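Serine-rich Repeat Adhesion Glycoprotein (Srr1) (Streptococcus agalactiae, PDB 4MBO) is a surface adhesion glycoprotein that binds fibrinogen, probably helping the bacterium attach to its host. Local coordinates at residues 189-200 with 277-288. Sequence-based numbering, arbitrary orientation.
Sequences YITQINPEGKEM and SISSTTSYVVLV
Strands 189-193 and 283-288 pair antiparallel inside a sheet of the fibrinogen-binding adhesin domain, and M200 pairs with I278 in a second short ladder. Strand 169-181 runs beside 189-193, and strand 229-235 beside 283-288. In the long ladder Y189, T191 and I193 form hydrogen-bonded pairs with V288, V286 and Y284. The bond from I193 N to Y284 O is 2.8 Å and nearly straight at 175°. On one face I190 CG2 presses on V285 CG1 at 3.4 Å, a tight fit, while the I190 and L287 side chains run side by side, meeting through CD1 and CD2. On the other face the I193 and V286 side chains lie aslant, with I193 CD1 3.6 Å from V286 CG2. The register shifts by one between the ladders, where two type I turns, 194-197 and 279-282, meet. N194 joins them. With CG anti to the backbone N (chi1 -163°), its amide is directed at turn 279-282. There ND2 donates to T282 O at 2.9 Å; K198 N bonds OD1 on a lone pair, and N172 bonds it too. S283 OG donates to N194 O at 2.6 Å, from the opposite face of that carbonyl to G197 N. E199 OE2 accepts a hydrogen bond from S280 N, above the carboxylate plane. Such antiparallel pairing of interior strands is consistent with the immunoglobulin-like beta-sandwich domains of these adhesins.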
loop_
_atom_site.group_PDB
_atom_site.type_symbol
_atom_site.label_atom_id
_atom_site.label_comp_id
_atom_site.label_asym_id
_atom_site.label_seq_id
_atom_site.Cartn_x
_atom_site.Cartn_y
_atom_site.Cartn_z
ATOM N N TYR A 189 9.916 2.525 2.791
ATOM C CA TYR A 189 10.170 1.193 3.286
ATOM C C TYR A 189 10.105 1.261 4.793
ATOM O O TYR A 189 10.940 1.920 5.445
ATOM C CB TYR A 189 11.582 0.742 2.800
ATOM C CG TYR A 189 12.030 -0.600 3.348
ATOM C CD1 TYR A 189 11.432 -1.776 2.934
ATOM C CD2 TYR A 189 13.071 -0.694 4.260
ATOM C CE1 TYR A 189 11.844 -3.014 3.403
ATOM C CE2 TYR A 189 13.488 -1.922 4.730
ATOM C CZ TYR A 189 12.886 -3.081 4.302
ATOM O OH TYR A 189 13.278 -4.329 4.784
ATOM N N ILE A 190 9.169 0.539 5.353
ATOM C CA ILE A 190 8.940 0.565 6.786
ATOM C C ILE A 190 9.267 -0.766 7.438
ATOM O O ILE A 190 8.935 -1.839 6.910
ATOM C CB ILE A 190 7.498 0.974 7.101
ATOM C CG1 ILE A 190 7.235 2.358 6.535
ATOM C CG2 ILE A 190 7.274 0.974 8.619
ATOM C CD1 ILE A 190 5.899 2.953 6.917
ATOM N N THR A 191 9.956 -0.686 8.582
ATOM C CA THR A 191 10.343 -1.820 9.352
ATOM C C THR A 191 9.683 -1.795 10.717
ATOM O O THR A 191 9.749 -0.765 11.421
ATOM C CB THR A 191 11.881 -1.849 9.551
ATOM O OG1 THR A 191 12.523 -1.934 8.259
ATOM C CG2 THR A 191 12.286 -3.073 10.332
ATOM N N GLN A 192 9.038 -2.902 11.082
ATOM C CA GLN A 192 8.477 -3.059 12.425
ATOM C C GLN A 192 9.415 -3.948 13.231
ATOM O O GLN A 192 9.744 -5.063 12.820
ATOM C CB GLN A 192 7.111 -3.681 12.407
ATOM C CG GLN A 192 6.074 -2.832 11.701
ATOM C CD GLN A 192 4.762 -3.576 11.531
ATOM O OE1 GLN A 192 4.741 -4.822 11.431
ATOM N NE2 GLN A 192 3.666 -2.828 11.451
ATOM N N ILE A 193 9.862 -3.425 14.369
ATOM C CA ILE A 193 10.724 -4.145 15.292
ATOM C C ILE A 193 9.816 -4.589 16.445
ATOM O O ILE A 193 9.161 -3.782 17.087
ATOM C CB ILE A 193 11.877 -3.253 15.783
ATOM C CG1 ILE A 193 12.851 -2.962 14.625
ATOM C CG2 ILE A 193 12.618 -3.847 16.965
ATOM C CD1 ILE A 193 12.549 -1.703 13.899
ATOM N N ASN A 194 9.757 -5.896 16.689
ATOM C CA ASN A 194 8.844 -6.481 17.661
ATOM C C ASN A 194 7.368 -6.274 17.302
ATOM O O ASN A 194 6.561 -5.903 18.155
ATOM C CB ASN A 194 9.114 -6.001 19.097
ATOM C CG ASN A 194 8.451 -6.904 20.157
ATOM O OD1 ASN A 194 8.050 -8.044 19.884
ATOM N ND2 ASN A 194 8.320 -6.380 21.367
ATOM N N PRO A 195 6.988 -6.565 16.054
ATOM C CA PRO A 195 5.567 -6.446 15.724
ATOM C C PRO A 195 4.653 -7.422 16.500
ATOM O O PRO A 195 3.435 -7.185 16.627
ATOM C CB PRO A 195 5.527 -6.781 14.222
ATOM C CG PRO A 195 6.729 -7.580 13.967
ATOM C CD PRO A 195 7.785 -6.978 14.883
ATOM N N GLU A 196 5.212 -8.529 16.962
ATOM C CA GLU A 196 4.448 -9.530 17.710
ATOM C C GLU A 196 4.178 -9.150 19.181
ATOM O O GLU A 196 3.366 -9.787 19.860
ATOM C CB GLU A 196 5.186 -10.881 17.673
ATOM C CG GLU A 196 5.381 -11.452 16.279
ATOM C CD GLU A 196 4.150 -12.143 15.762
ATOM O OE1 GLU A 196 3.829 -13.221 16.310
ATOM O OE2 GLU A 196 3.509 -11.623 14.823
ATOM N N GLY A 197 4.866 -8.134 19.676
ATOM C CA GLY A 197 4.696 -7.732 21.073
ATOM C C GLY A 197 5.115 -8.847 22.023
ATOM O O GLY A 197 4.346 -9.237 22.914
ATOM N N LYS A 198 6.334 -9.347 21.819
ATOM C CA LYS A 198 6.931 -10.406 22.637
ATOM C C LYS A 198 8.206 -9.875 23.271
ATOM O O LYS A 198 8.718 -8.832 22.879
ATOM C CB LYS A 198 7.330 -11.604 21.766
ATOM C CG LYS A 198 6.253 -12.179 20.861
ATOM C CD LYS A 198 6.812 -13.277 19.940
ATOM C CE LYS A 198 7.384 -14.453 20.732
ATOM N NZ LYS A 198 7.772 -15.635 19.900
ATOM N N GLU A 199 8.732 -10.578 24.266
ATOM C CA GLU A 199 10.038 -10.196 24.768
ATOM C C GLU A 199 11.053 -10.476 23.647
ATOM O O GLU A 199 10.962 -11.515 22.963
ATOM C CB GLU A 199 10.415 -11.010 25.993
ATOM C CG GLU A 199 9.549 -10.706 27.211
ATOM C CD GLU A 199 9.708 -9.264 27.715
ATOM O OE1 GLU A 199 10.849 -8.746 27.637
ATOM O OE2 GLU A 199 8.712 -8.657 28.218
ATOM N N MET A 200 11.988 -9.558 23.456
ATOM C CA MET A 200 13.117 -9.763 22.538
ATOM C C MET A 200 14.353 -9.787 23.426
ATOM O O MET A 200 14.454 -9.020 24.375
ATOM C CB MET A 200 13.217 -8.719 21.434
ATOM C CG MET A 200 11.943 -8.648 20.602
ATOM S SD MET A 200 12.218 -8.089 18.916
ATOM C CE MET A 200 13.161 -6.635 19.263
ATOM N N SER A 277 17.795 -6.405 25.579
ATOM C CA SER A 277 16.428 -6.785 25.894
ATOM C C SER A 277 15.447 -5.678 25.561
ATOM O O SER A 277 15.664 -4.515 25.911
ATOM C CB SER A 277 16.326 -7.113 27.387
ATOM O OG SER A 277 15.025 -7.553 27.748
ATOM N N ILE A 278 14.380 -6.051 24.859
ATOM C CA ILE A 278 13.296 -5.126 24.540
ATOM C C ILE A 278 12.054 -5.819 25.079
ATOM O O ILE A 278 11.803 -7.002 24.798
ATOM C CB ILE A 278 13.213 -4.832 23.035
ATOM C CG1 ILE A 278 14.422 -3.956 22.626
ATOM C CG2 ILE A 278 11.895 -4.144 22.691
ATOM C CD1 ILE A 278 14.587 -3.724 21.143
ATOM N N SER A 279 11.278 -5.098 25.879
ATOM C CA SER A 279 10.110 -5.704 26.497
ATOM C C SER A 279 8.966 -5.950 25.527
ATOM O O SER A 279 8.889 -5.367 24.443
ATOM C CB SER A 279 9.622 -4.894 27.697
ATOM O OG SER A 279 9.088 -3.658 27.301
ATOM N N SER A 280 8.039 -6.787 25.958
ATOM C CA SER A 280 6.891 -7.161 25.118
ATOM C C SER A 280 6.033 -5.978 24.719
ATOM O O SER A 280 5.411 -6.030 23.667
ATOM C CB SER A 280 6.032 -8.216 25.805
ATOM O OG SER A 280 5.529 -7.722 27.026
ATOM N N THR A 281 5.995 -4.948 25.556
ATOM C CA THR A 281 5.180 -3.760 25.315
ATOM C C THR A 281 5.882 -2.647 24.560
ATOM O O THR A 281 5.313 -1.565 24.357
ATOM C CB THR A 281 4.640 -3.208 26.653
ATOM O OG1 THR A 281 5.725 -3.071 27.566
ATOM C CG2 THR A 281 3.645 -4.186 27.234
ATOM N N THR A 282 7.091 -2.919 24.086
ATOM C CA THR A 282 7.831 -1.947 23.313
ATOM C C THR A 282 8.052 -2.452 21.899
ATOM O O THR A 282 8.674 -3.518 21.706
ATOM C CB THR A 282 9.218 -1.691 23.917
ATOM O OG1 THR A 282 9.063 -1.099 25.208
ATOM C CG2 THR A 282 10.056 -0.784 23.053
ATOM N N SER A 283 7.541 -1.699 20.930
ATOM C CA SER A 283 7.811 -1.965 19.517
ATOM C C SER A 283 8.349 -0.685 18.888
ATOM O O SER A 283 8.089 0.430 19.384
ATOM C CB SER A 283 6.554 -2.420 18.776
ATOM O OG SER A 283 6.030 -3.626 19.333
ATOM N N TYR A 284 9.181 -0.817 17.867
ATOM C CA TYR A 284 9.678 0.341 17.152
ATOM C C TYR A 284 9.299 0.225 15.683
ATOM O O TYR A 284 9.117 -0.866 15.156
ATOM C CB TYR A 284 11.195 0.490 17.245
ATOM C CG TYR A 284 11.711 0.699 18.643
ATOM C CD1 TYR A 284 11.617 1.934 19.257
ATOM C CD2 TYR A 284 12.273 -0.341 19.346
ATOM C CE1 TYR A 284 12.050 2.138 20.546
ATOM C CE2 TYR A 284 12.753 -0.149 20.625
ATOM C CZ TYR A 284 12.636 1.084 21.224
ATOM O OH TYR A 284 13.093 1.262 22.519
ATOM N N VAL A 285 9.113 1.371 15.047
ATOM C CA VAL A 285 8.857 1.444 13.622
ATOM C C VAL A 285 9.948 2.356 13.046
ATOM O O VAL A 285 10.126 3.492 13.480
ATOM C CB VAL A 285 7.477 1.991 13.328
ATOM C CG1 VAL A 285 7.264 2.041 11.841
ATOM C CG2 VAL A 285 6.401 1.159 14.022
ATOM N N VAL A 286 10.678 1.849 12.056
ATOM C CA VAL A 286 11.704 2.606 11.369
ATOM C C VAL A 286 11.199 2.906 9.965
ATOM O O VAL A 286 10.912 1.973 9.178
ATOM C CB VAL A 286 13.035 1.853 11.272
ATOM C CG1 VAL A 286 14.027 2.719 10.493
ATOM C CG2 VAL A 286 13.547 1.484 12.653
ATOM N N LEU A 287 11.035 4.179 9.628
ATOM C CA LEU A 287 10.580 4.563 8.308
ATOM C C LEU A 287 11.767 5.070 7.522
ATOM O O LEU A 287 12.483 5.956 7.984
ATOM C CB LEU A 287 9.521 5.641 8.369
ATOM C CG LEU A 287 8.244 5.295 9.150
ATOM C CD1 LEU A 287 8.362 5.611 10.617
ATOM C CD2 LEU A 287 7.110 6.093 8.528
ATOM N N VAL A 288 12.012 4.477 6.371
ATOM C CA VAL A 288 13.095 4.876 5.472
ATOM C C VAL A 288 12.506 5.338 4.140
ATOM O O VAL A 288 11.830 4.549 3.452
ATOM C CB VAL A 288 14.075 3.715 5.245
ATOM C CG1 VAL A 288 15.114 4.048 4.171
ATOM C CG2 VAL A 288 14.735 3.311 6.551
HETATM O O HOH W 1 12.646 0.651 7.391
HETATM O O HOH W 2 13.381 -9.220 26.969
#